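Local coordinates for protein FimX (Pseudomonas aeruginosa PAO1, PDB 3HV8) that carries an EAL domain, a barrel-like alpha/beta fold, whose pocket holds the ligand C2E in this model, at residues Q157-L162 and K185-Q190; S172-S177 and Q190-D195. All coordinates share one frame; numbering follows the deposited sequence.

Both contacts lie in the EAL domain and share Gln190, where the incoming loop of contact 1 becomes the strand of contact 2. Their centres are about 15 Å apart. Contact 1 fastens that loop to helix 152-164 on the outside of the sheet, its centre about 15 Å from the centre of the chain; contact 2, deeper at about 10 Å centre to centre, pairs the far end of strand 191-194 with strand 168-174. Between Gln190 CA and Asp195 CA the chain covers 16.4 Å, running to the end of the sheet where C2E sits. There Gln173 of contact 2 belongs to the ligand pocket, whereas contact 1 is structural packing at the opposite end.

Contact 1: Q157-L162 and K185-Q190; sequences QLTQGL and KHLTVQ
Helix 152-164 is the crossover helix of a beta-alpha-beta unit, between parallel strands 139-144 and 168-174, and here it receives the loop that runs into the next parallel strand, 191-194. Two threonines carry the contact, their side chains running antiparallel, flank to flank. Thr159 points its CB at the loop, and its chi1 of 59° leaves OG1 flanked by N and C of its own backbone. From there OG1 accepts a nearly straight bond from the Thr188 amide, with Thr188 N to Thr159 OG1 at 3.0 Å and 171° at the hydrogen. The same hydroxyl is bonded to the Ala155 carbonyl one turn back, so a buried side chain ties loop and helix together. Its methyl branch turns away from the loop amide toward the sheet, where Thr159 CG2 comes within 4.3 Å of Val189 CG1; the Thr159 side chain also packs on Ala169 and Ile143.

Thr188 CB lies 3.7 Å from Thr159 O, and its OG1 meets the aliphatic part of Gln160 side-on, with Gln160 CG 3.6 Å from Thr188 OG1. These two side chains are roughly perpendicular. Leu187 packs on Leu152, Ala155 and Ile171. Beside the threonine pair a water bridges the backbones, donating to Thr159 O at 2.7 Å and to Thr188 O at 2.8 Å.

Contact 2: S172-S177 and Q190-D195; sequences SQFGCS and QFIKID. With C2E (9,9'-[(2R,3R,3aS,5S,7aR,9R,10R,10aS,12S,14aR)-3,5,10,12-tetrahydroxy-5,12-dioxidooctahydro-2H,7H-difuro[3,2-d:3',2'-j][1,3,7,9,2,8]tetraoxadiphosphacyclododecine-2,9-diyl]bis(2-amino-1,9-dihydro-6H-purin-6-one)), chain B.
Lys193 NZ is held twice at the end of its extended chain, by a salt bridge to Glu52 OE1 and a hydrogen bond to Gln248 OE1. Lys193 O takes one hydrogen bond, from Phe174 N at 3.0 Å and 170° at the hydrogen, plus a weaker CA-H...O contact from Ser172 CA. Asp195 N returns the favour, donating in the carbonyl plane to a lone pair of Phe174 O at 2.9 Å. This completes the parallel beta bridge between Phe174 and Ile194. The chain turns a corner at Gln173, where a water accepts from the backbone N of Gln173 and donates to Ile194 O. The pairing places this corner at the ligand pocket, with Gln173 NE2 3.5 Å from C2E O2P.

With CG anti to its backbone N (chi1 -177°), Phe174 offers one ring face to Ile192, whose CG2 forms a CH-pi contact 3.7 Å from the ring centroid, nearer the CG side; Phe181 meets the ring edge-to-face. Asp195 OD1 lies 3.6 Å from Gln173 CB, while Asp195 OD2 is bonded to Ser197. Cys176 SG leans on that carboxylate, 3.5 Å from Asp195 CG. Strand 191-194 thus lies between parallel neighbours 168-174 and 224-227, with Ile194 packed on Leu211, Leu214 and Leu218 of helix 205-220.

Contact 1: Q157-L162 and K185-Q190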
ATOM      1  N   GLN A 157      10.526  14.251  -2.485  1.00 24.14           N
ATOM      2  CA  GLN A 157      10.253  14.766  -3.816  1.00 24.48           C
ATOM      3  C   GLN A 157       9.094  14.034  -4.485  1.00 24.44           C
ATOM      4  O   GLN A 157       8.228  14.644  -5.099  1.00 24.74           O
ATOM      5  CB  GLN A 157      11.511  14.660  -4.686  1.00 30.19           C
ATOM      6  CG  GLN A 157      12.641  15.555  -4.201  1.00 32.91           C
ATOM      7  CD  GLN A 157      13.973  15.241  -4.863  1.00 45.89           C
ATOM      8  OE1 GLN A 157      14.165  14.162  -5.427  1.00 48.20           O
ATOM      9  NE2 GLN A 157      14.909  16.182  -4.782  1.00 49.54           N
ATOM     10  N   LEU A 158       9.068  12.711  -4.353  1.00 23.86           N
ATOM     11  CA  LEU A 158       7.997  11.954  -4.985  1.00 23.88           C
ATOM     12  C   LEU A 158       6.638  12.312  -4.393  1.00 21.11           C
ATOM     13  O   LEU A 158       5.699  12.582  -5.120  1.00 23.17           O
ATOM     14  CB  LEU A 158       8.232  10.446  -4.872  1.00 24.77           C
ATOM     15  CG  LEU A 158       7.062   9.596  -5.369  1.00 27.34           C
ATOM     16  CD1 LEU A 158       6.809   9.820  -6.844  1.00 28.81           C
ATOM     17  CD2 LEU A 158       7.343   8.125  -5.119  1.00 32.80           C
ATOM     18  N   THR A 159       6.549  12.332  -3.065  1.00 22.44           N
ATOM     19  CA  THR A 159       5.247  12.589  -2.434  1.00 23.44           C
ATOM     20  C   THR A 159       4.743  14.019  -2.672  1.00 22.89           C
ATOM     21  O   THR A 159       3.552  14.236  -2.840  1.00 23.56           O
ATOM     22  CB  THR A 159       5.213  12.214  -0.922  1.00 24.99           C
ATOM     23  OG1 THR A 159       6.209  12.947  -0.203  1.00 23.19           O
ATOM     24  CG2 THR A 159       5.459  10.718  -0.747  1.00 25.15           C
ATOM     25  N   GLN A 160       5.662  14.977  -2.759  1.00 24.76           N
ATOM     26  CA  GLN A 160       5.289  16.338  -3.138  1.00 25.59           C
ATOM     27  C   GLN A 160       4.748  16.354  -4.575  1.00 23.80           C
ATOM     28  O   GLN A 160       3.739  16.991  -4.876  1.00 26.35           O
ATOM     29  CB  GLN A 160       6.488  17.285  -2.979  1.00 29.04           C
ATOM     30  CG  GLN A 160       6.740  17.699  -1.525  1.00 33.45           C
ATOM     31  CD  GLN A 160       8.076  18.390  -1.289  1.00 43.34           C
ATOM     32  OE1 GLN A 160       8.512  18.531  -0.146  1.00 46.02           O
ATOM     33  NE2 GLN A 160       8.726  18.822  -2.361  1.00 44.21           N
ATOM     34  N   GLY A 161       5.400  15.603  -5.457  1.00 23.79           N
ATOM     35  CA  GLY A 161       4.927  15.498  -6.827  1.00 25.36           C
ATOM     36  C   GLY A 161       3.584  14.794  -6.964  1.00 25.69           C
ATOM     37  O   GLY A 161       2.751  15.156  -7.801  1.00 26.64           O
ATOM     38  N   LEU A 162       3.362  13.761  -6.150  1.00 23.82           N
ATOM     39  CA  LEU A 162       2.076  13.086  -6.152  1.00 26.46           C
ATOM     40  C   LEU A 162       0.956  14.039  -5.754  1.00 24.52           C
ATOM     41  O   LEU A 162      -0.138  13.976  -6.304  1.00 26.04           O
ATOM     42  CB  LEU A 162       2.099  11.875  -5.203  1.00 23.07           C
ATOM     43  CG  LEU A 162       2.974  10.716  -5.671  1.00 24.09           C
ATOM     44  CD1 LEU A 162       3.077   9.659  -4.566  1.00 24.90           C
ATOM     45  CD2 LEU A 162       2.426  10.108  -6.961  1.00 26.14           C
ATOM     46  N   LYS A 185       7.901  14.529   9.142  1.00 27.93           N
ATOM     47  CA  LYS A 185       8.242  15.956   9.029  1.00 32.88           C
ATOM     48  C   LYS A 185       8.630  16.338   7.599  1.00 32.11           C
ATOM     49  O   LYS A 185       8.715  17.527   7.249  1.00 30.63           O
ATOM     50  CB  LYS A 185       9.396  16.310   9.964  1.00 28.85           C
ATOM     51  CG  LYS A 185       9.156  16.057  11.443  1.00 39.31           C
ATOM     52  CD  LYS A 185      10.492  16.047  12.183  1.00 43.22           C
ATOM     53  CE  LYS A 185      10.323  15.884  13.683  1.00 52.26           C
ATOM     54  NZ  LYS A 185      11.628  16.030  14.391  1.00 55.78           N
ATOM     55  N   HIS A 186       8.860  15.329   6.765  1.00 26.48           N
ATOM     56  CA  HIS A 186       9.490  15.552   5.468  1.00 26.65           C
ATOM     57  C   HIS A 186       8.615  15.163   4.301  1.00 30.04           C
ATOM     58  O   HIS A 186       8.841  15.621   3.189  1.00 32.50           O
ATOM     59  CB  HIS A 186      10.786  14.748   5.382  1.00 29.19           C
ATOM     60  CG  HIS A 186      11.775  15.099   6.446  1.00 28.67           C
ATOM     61  ND1 HIS A 186      12.619  16.184   6.338  1.00 33.28           N
ATOM     62  CD2 HIS A 186      12.058  14.517   7.633  1.00 32.77           C
ATOM     63  CE1 HIS A 186      13.377  16.255   7.416  1.00 35.97           C
ATOM     64  NE2 HIS A 186      13.054  15.258   8.220  1.00 32.82           N
ATOM     65  N   LEU A 187       7.623  14.313   4.555  1.00 30.13           N
ATOM     66  CA  LEU A 187       6.866  13.661   3.497  1.00 28.16           C
ATOM     67  C   LEU A 187       5.449  14.197   3.419  1.00 30.21           C
ATOM     68  O   LEU A 187       4.937  14.753   4.392  1.00 36.96           O
ATOM     69  CB  LEU A 187       6.839  12.153   3.734  1.00 30.67           C
ATOM     70  CG  LEU A 187       8.228  11.533   3.919  1.00 31.03           C
ATOM     71  CD1 LEU A 187       8.147  10.058   4.284  1.00 38.89           C
ATOM     72  CD2 LEU A 187       9.104  11.743   2.676  1.00 34.38           C
ATOM     73  N   THR A 188       4.816  14.025   2.265  1.00 22.32           N
ATOM     74  CA  THR A 188       3.439  14.433   2.040  1.00 23.16           C
ATOM     75  C   THR A 188       2.617  13.146   2.012  1.00 24.12           C
ATOM     76  O   THR A 188       2.552  12.446   0.998  1.00 24.42           O
ATOM     77  CB  THR A 188       3.305  15.198   0.722  1.00 23.18           C
ATOM     78  OG1 THR A 188       4.254  16.282   0.718  1.00 26.17           O
ATOM     79  CG2 THR A 188       1.922  15.745   0.525  1.00 25.42           C
ATOM     80  N   VAL A 189       2.047  12.792   3.155  0.59 24.75           N
ATOM     81  CA  VAL A 189       1.292  11.552   3.253  0.59 25.12           C
ATOM     82  C   VAL A 189       0.048  11.783   4.092  0.59 24.57           C
ATOM     83  O   VAL A 189       0.049  12.582   5.036  0.59 27.63           O
ATOM     84  CB  VAL A 189       2.134  10.397   3.839  0.59 22.98           C
ATOM     85  CG1 VAL A 189       3.332  10.077   2.946  0.59 22.15           C
ATOM     86  CG2 VAL A 189       2.591  10.730   5.244  0.59 27.37           C
ATOM     87  N   GLN A 190      -1.020  11.090   3.735  1.00 23.05           N
ATOM     88  CA  GLN A 190      -2.287  11.254   4.428  1.00 23.07           C
ATOM     89  C   GLN A 190      -2.621  10.033   5.278  1.00 23.10           C
ATOM     90  O   GLN A 190      -3.350  10.154   6.267  1.00 23.89           O
ATOM     91  CB  GLN A 190      -3.413  11.513   3.433  1.00 25.66           C
ATOM     92  CG  GLN A 190      -3.256  12.815   2.633  1.00 25.05           C
ATOM     93  CD  GLN A 190      -2.366  12.646   1.430  1.00 26.59           C
ATOM     94  OE1 GLN A 190      -2.110  11.528   0.986  1.00 26.72           O
ATOM     95  NE2 GLN A 190      -1.870  13.756   0.901  1.00 32.62           N
TER
HETATM   96  O   HOH W   1       1.588  12.724  -1.663  1.00 27.00           O

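Contact 2: S172-S177 and Q190-D195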
ATOM      1  N   SER A 172       3.640   2.499   4.927  1.00 22.03           N
ATOM      2  CA  SER A 172       3.241   1.230   5.513  1.00 24.16           C
ATOM      3  C   SER A 172       4.349   0.663   6.390  1.00 24.08           C
ATOM      4  O   SER A 172       5.475   1.178   6.405  1.00 22.48           O
ATOM      5  CB  SER A 172       2.880   0.230   4.427  1.00 27.34           C
ATOM      6  OG  SER A 172       3.989  -0.033   3.589  1.00 27.78           O
ATOM      7  N   GLN A 173       4.024  -0.390   7.126  1.00 21.69           N
ATOM      8  CA  GLN A 173       4.940  -0.990   8.092  1.00 22.30           C
ATOM      9  C   GLN A 173       5.469   0.037   9.086  1.00 22.06           C
ATOM     10  O   GLN A 173       6.583  -0.050   9.556  1.00 24.63           O
ATOM     11  CB  GLN A 173       6.065  -1.753   7.379  1.00 23.77           C
ATOM     12  CG  GLN A 173       5.529  -2.950   6.580  1.00 29.02           C
ATOM     13  CD  GLN A 173       6.543  -3.554   5.614  1.00 35.22           C
ATOM     14  OE1 GLN A 173       7.709  -3.168   5.589  1.00 42.19           O
ATOM     15  NE2 GLN A 173       6.091  -4.501   4.804  1.00 41.31           N
ATOM     16  N   PHE A 174       4.624   0.997   9.441  1.00 21.66           N
ATOM     17  CA  PHE A 174       5.042   2.113  10.281  1.00 22.91           C
ATOM     18  C   PHE A 174       5.211   1.707  11.740  1.00 21.62           C
ATOM     19  O   PHE A 174       4.436   0.886  12.274  1.00 23.49           O
ATOM     20  CB  PHE A 174       3.996   3.232  10.199  1.00 23.25           C
ATOM     21  CG  PHE A 174       4.350   4.471  10.981  1.00 20.51           C
ATOM     22  CD1 PHE A 174       5.053   5.505  10.383  1.00 25.13           C
ATOM     23  CD2 PHE A 174       3.931   4.611  12.310  1.00 24.19           C
ATOM     24  CE1 PHE A 174       5.365   6.653  11.091  1.00 25.20           C
ATOM     25  CE2 PHE A 174       4.253   5.757  13.033  1.00 24.34           C
ATOM     26  CZ  PHE A 174       4.966   6.777  12.421  1.00 25.14           C
ATOM     27  N   GLY A 175       6.230   2.291  12.365  1.00 22.39           N
ATOM     28  CA  GLY A 175       6.371   2.262  13.812  1.00 24.18           C
ATOM     29  C   GLY A 175       7.537   1.453  14.340  1.00 25.14           C
ATOM     30  O   GLY A 175       7.714   1.339  15.555  1.00 28.07           O
ATOM     31  N   CYS A 176       8.366   0.934  13.437  1.00 25.89           N
ATOM     32  CA  CYS A 176       9.436   0.010  13.817  1.00 26.73           C
ATOM     33  C   CYS A 176      10.803   0.676  13.904  1.00 27.81           C
ATOM     34  O   CYS A 176      11.690   0.172  14.589  1.00 29.55           O
ATOM     35  CB  CYS A 176       9.528  -1.134  12.809  1.00 28.59           C
ATOM     36  SG  CYS A 176       8.055  -2.149  12.703  1.00 31.23           S
ATOM     37  N   SER A 177      10.987   1.793  13.210  1.00 25.61           N
ATOM     38  CA  SER A 177      12.262   2.504  13.275  1.00 25.14           C
ATOM     39  C   SER A 177      12.417   3.191  14.643  1.00 30.77           C
ATOM     40  O   SER A 177      11.478   3.216  15.445  1.00 30.19           O
ATOM     41  CB  SER A 177      12.375   3.515  12.146  1.00 31.63           C
ATOM     42  OG  SER A 177      11.310   4.444  12.202  1.00 28.83           O
ATOM     43  N   GLN A 190      -1.020  11.090   3.735  1.00 23.05           N
ATOM     44  CA  GLN A 190      -2.287  11.254   4.428  1.00 23.07           C
ATOM     45  C   GLN A 190      -2.621  10.033   5.278  1.00 23.10           C
ATOM     46  O   GLN A 190      -3.350  10.154   6.267  1.00 23.89           O
ATOM     47  CB  GLN A 190      -3.413  11.513   3.433  1.00 25.66           C
ATOM     48  CG  GLN A 190      -3.256  12.815   2.633  1.00 25.05           C
ATOM     49  CD  GLN A 190      -2.366  12.646   1.430  1.00 26.59           C
ATOM     50  OE1 GLN A 190      -2.110  11.528   0.986  1.00 26.72           O
ATOM     51  NE2 GLN A 190      -1.870  13.756   0.901  1.00 32.62           N
ATOM     52  N   PHE A 191      -2.107   8.866   4.897  1.00 21.35           N
ATOM     53  CA  PHE A 191      -2.434   7.626   5.602  1.00 22.79           C
ATOM     54  C   PHE A 191      -1.169   7.022   6.178  1.00 21.84           C
ATOM     55  O   PHE A 191      -0.105   7.052   5.530  1.00 22.81           O
ATOM     56  CB  PHE A 191      -3.041   6.567   4.659  1.00 21.46           C
ATOM     57  CG  PHE A 191      -4.320   6.988   3.953  1.00 20.88           C
ATOM     58  CD1 PHE A 191      -5.569   6.614   4.445  1.00 23.78           C
ATOM     59  CD2 PHE A 191      -4.266   7.669   2.744  1.00 22.63           C
ATOM     60  CE1 PHE A 191      -6.739   6.977   3.761  1.00 22.45           C
ATOM     61  CE2 PHE A 191      -5.419   8.025   2.062  1.00 23.80           C
ATOM     62  CZ  PHE A 191      -6.660   7.676   2.562  1.00 24.96           C
ATOM     63  N   ILE A 192      -1.280   6.406   7.351  1.00 21.36           N
ATOM     64  CA  ILE A 192      -0.158   5.685   7.938  1.00 21.30           C
ATOM     65  C   ILE A 192      -0.641   4.307   8.352  1.00 23.35           C
ATOM     66  O   ILE A 192      -1.580   4.178   9.172  1.00 23.04           O
ATOM     67  CB  ILE A 192       0.422   6.416   9.169  1.00 21.98           C
ATOM     68  CG1 ILE A 192       0.961   7.808   8.800  1.00 21.93           C
ATOM     69  CG2 ILE A 192       1.502   5.572   9.819  1.00 22.67           C
ATOM     70  CD1 ILE A 192       2.216   7.771   7.885  1.00 23.51           C
ATOM     71  N   LYS A 193      -0.020   3.278   7.778  1.00 21.22           N
ATOM     72  CA  LYS A 193      -0.439   1.909   8.003  1.00 20.71           C
ATOM     73  C   LYS A 193       0.604   1.311   8.912  1.00 21.12           C
ATOM     74  O   LYS A 193       1.778   1.195   8.548  1.00 22.34           O
ATOM     75  CB  LYS A 193      -0.526   1.161   6.680  1.00 22.09           C
ATOM     76  CG  LYS A 193      -1.072  -0.255   6.785  1.00 22.18           C
ATOM     77  CD  LYS A 193      -1.257  -0.830   5.389  1.00 23.75           C
ATOM     78  CE  LYS A 193      -2.062  -2.094   5.459  1.00 26.06           C
ATOM     79  NZ  LYS A 193      -2.145  -2.720   4.107  1.00 25.53           N
ATOM     80  N   ILE A 194       0.195   0.961  10.127  0.54 21.95           N
ATOM     81  CA  ILE A 194       1.164   0.499  11.104  0.54 22.81           C
ATOM     82  C   ILE A 194       1.555  -0.959  10.875  0.54 22.46           C
ATOM     83  O   ILE A 194       0.811  -1.734  10.271  0.54 23.03           O
ATOM     84  CB  ILE A 194       0.688   0.731  12.562  0.54 23.13           C
ATOM     85  CG1 ILE A 194      -0.437  -0.235  12.942  0.54 21.49           C
ATOM     86  CG2 ILE A 194       0.283   2.202  12.773  0.54 23.34           C
ATOM     87  CD1 ILE A 194      -0.743  -0.218  14.441  0.54 26.30           C
ATOM     88  N   ASP A 195       2.742  -1.320  11.351  1.00 23.09           N
ATOM     89  CA  ASP A 195       3.265  -2.665  11.175  1.00 25.52           C
ATOM     90  C   ASP A 195       2.379  -3.701  11.882  1.00 26.10           C
ATOM     91  O   ASP A 195       1.880  -3.447  12.986  1.00 25.43           O
ATOM     92  CB  ASP A 195       4.679  -2.740  11.734  1.00 23.69           C
ATOM     93  CG  ASP A 195       5.386  -4.004  11.321  1.00 30.06           C
ATOM     94  OD1 ASP A 195       5.793  -4.087  10.149  1.00 29.50           O
ATOM     95  OD2 ASP A 195       5.511  -4.918  12.162  1.00 32.32           O
TER
HETATM   96  P1  C2E B 900       2.923  -5.909   2.887  1.00 26.53           P
HETATM   97  O2P C2E B 900       2.763  -4.526   3.669  1.00 35.94           O
HETATM   98  O1P C2E B 900       3.495  -6.869   3.853  1.00 45.66           O
HETATM   99  O5' C2E B 900       1.548  -6.585   2.448  1.00 39.66           O
HETATM  100  C5' C2E B 900       0.825  -7.330   3.448  1.00 33.20           C
HETATM  101  C4' C2E B 900       1.084  -8.851   3.396  1.00 26.96           C
HETATM  102  O4' C2E B 900       0.252  -9.494   4.391  1.00 26.51           O
HETATM  103  C3' C2E B 900       0.543  -9.315   2.050  1.00 24.86           C
HETATM  104  O3' C2E B 900       1.379 -10.364   1.540  1.00 22.26           O
HETATM  105  C2' C2E B 900      -0.898  -9.786   2.359  1.00 26.46           C
HETATM  106  O2' C2E B 900      -1.360 -10.807   1.494  1.00 29.30           O
HETATM  107  C1' C2E B 900      -0.724 -10.324   3.779  1.00 24.07           C
HETATM  108  N9  C2E B 900      -1.930 -10.305   4.593  1.00 25.74           N
HETATM  109  C8  C2E B 900      -3.078  -9.581   4.367  1.00 28.31           C
HETATM  110  N7  C2E B 900      -3.873  -9.682   5.408  1.00 27.53           N
HETATM  111  C5  C2E B 900      -3.278 -10.491   6.333  1.00 25.77           C
HETATM  112  C6  C2E B 900      -3.661 -10.955   7.612  1.00 28.14           C
HETATM  113  O6  C2E B 900      -4.709 -10.612   8.163  1.00 26.79           O
HETATM  114  N1  C2E B 900      -2.806 -11.777   8.236  1.00 29.93           N
HETATM  115  C2  C2E B 900      -1.626 -12.154   7.673  1.00 34.87           C
HETATM  116  N2  C2E B 900      -0.801 -12.994   8.375  1.00 38.87           N
HETATM  117  N3  C2E B 900      -1.257 -11.732   6.486  1.00 32.40           N
HETATM  118  C4  C2E B 900      -2.053 -10.903   5.809  1.00 25.32           C
HETATM  119  P11 C2E B 900       1.791 -10.277  -0.013  1.00 22.13           P
HETATM  120  O21 C2E B 900       2.634 -11.562  -0.354  1.00 25.37           O
HETATM  121  O11 C2E B 900       0.607 -10.051  -0.866  1.00 24.95           O
HETATM  122  O5A C2E B 900       2.683  -8.969  -0.111  1.00 21.85           O
HETATM  123  C5A C2E B 900       3.916  -8.913   0.621  1.00 22.65           C
HETATM  124  C4A C2E B 900       4.697  -7.652   0.261  1.00 21.67           C
HETATM  125  O4A C2E B 900       5.006  -7.671  -1.141  1.00 21.59           O
HETATM  126  C3A C2E B 900       3.933  -6.343   0.475  1.00 24.28           C
HETATM  127  O3A C2E B 900       4.067  -5.839   1.799  1.00 25.12           O
HETATM  128  C2A C2E B 900       4.708  -5.408  -0.455  1.00 21.33           C
HETATM  129  O2A C2E B 900       5.965  -5.040   0.139  1.00 23.31           O
HETATM  130  C1A C2E B 900       5.045  -6.343  -1.622  1.00 21.14           C
HETATM  131  N91 C2E B 900       4.030  -6.188  -2.657  1.00 20.76           N
HETATM  132  C81 C2E B 900       2.852  -6.863  -2.806  1.00 21.80           C
HETATM  133  N71 C2E B 900       2.248  -6.413  -3.871  1.00 20.90           N
HETATM  134  C51 C2E B 900       3.036  -5.484  -4.492  1.00 21.56           C
HETATM  135  C61 C2E B 900       2.947  -4.702  -5.662  1.00 19.94           C
HETATM  136  O61 C2E B 900       1.936  -4.661  -6.375  1.00 22.69           O
HETATM  137  N11 C2E B 900       4.009  -3.894  -5.917  1.00 20.23           N
HETATM  138  C21 C2E B 900       5.113  -3.831  -5.110  1.00 20.31           C
HETATM  139  N21 C2E B 900       6.118  -2.960  -5.418  1.00 23.07           N
HETATM  140  N31 C2E B 900       5.200  -4.530  -4.009  1.00 21.11           N
HETATM  141  C41 C2E B 900       4.191  -5.357  -3.709  1.00 20.14           C
HETATM  142  O   HOH W   2       1.787  -2.098   7.493  1.00 23.61           O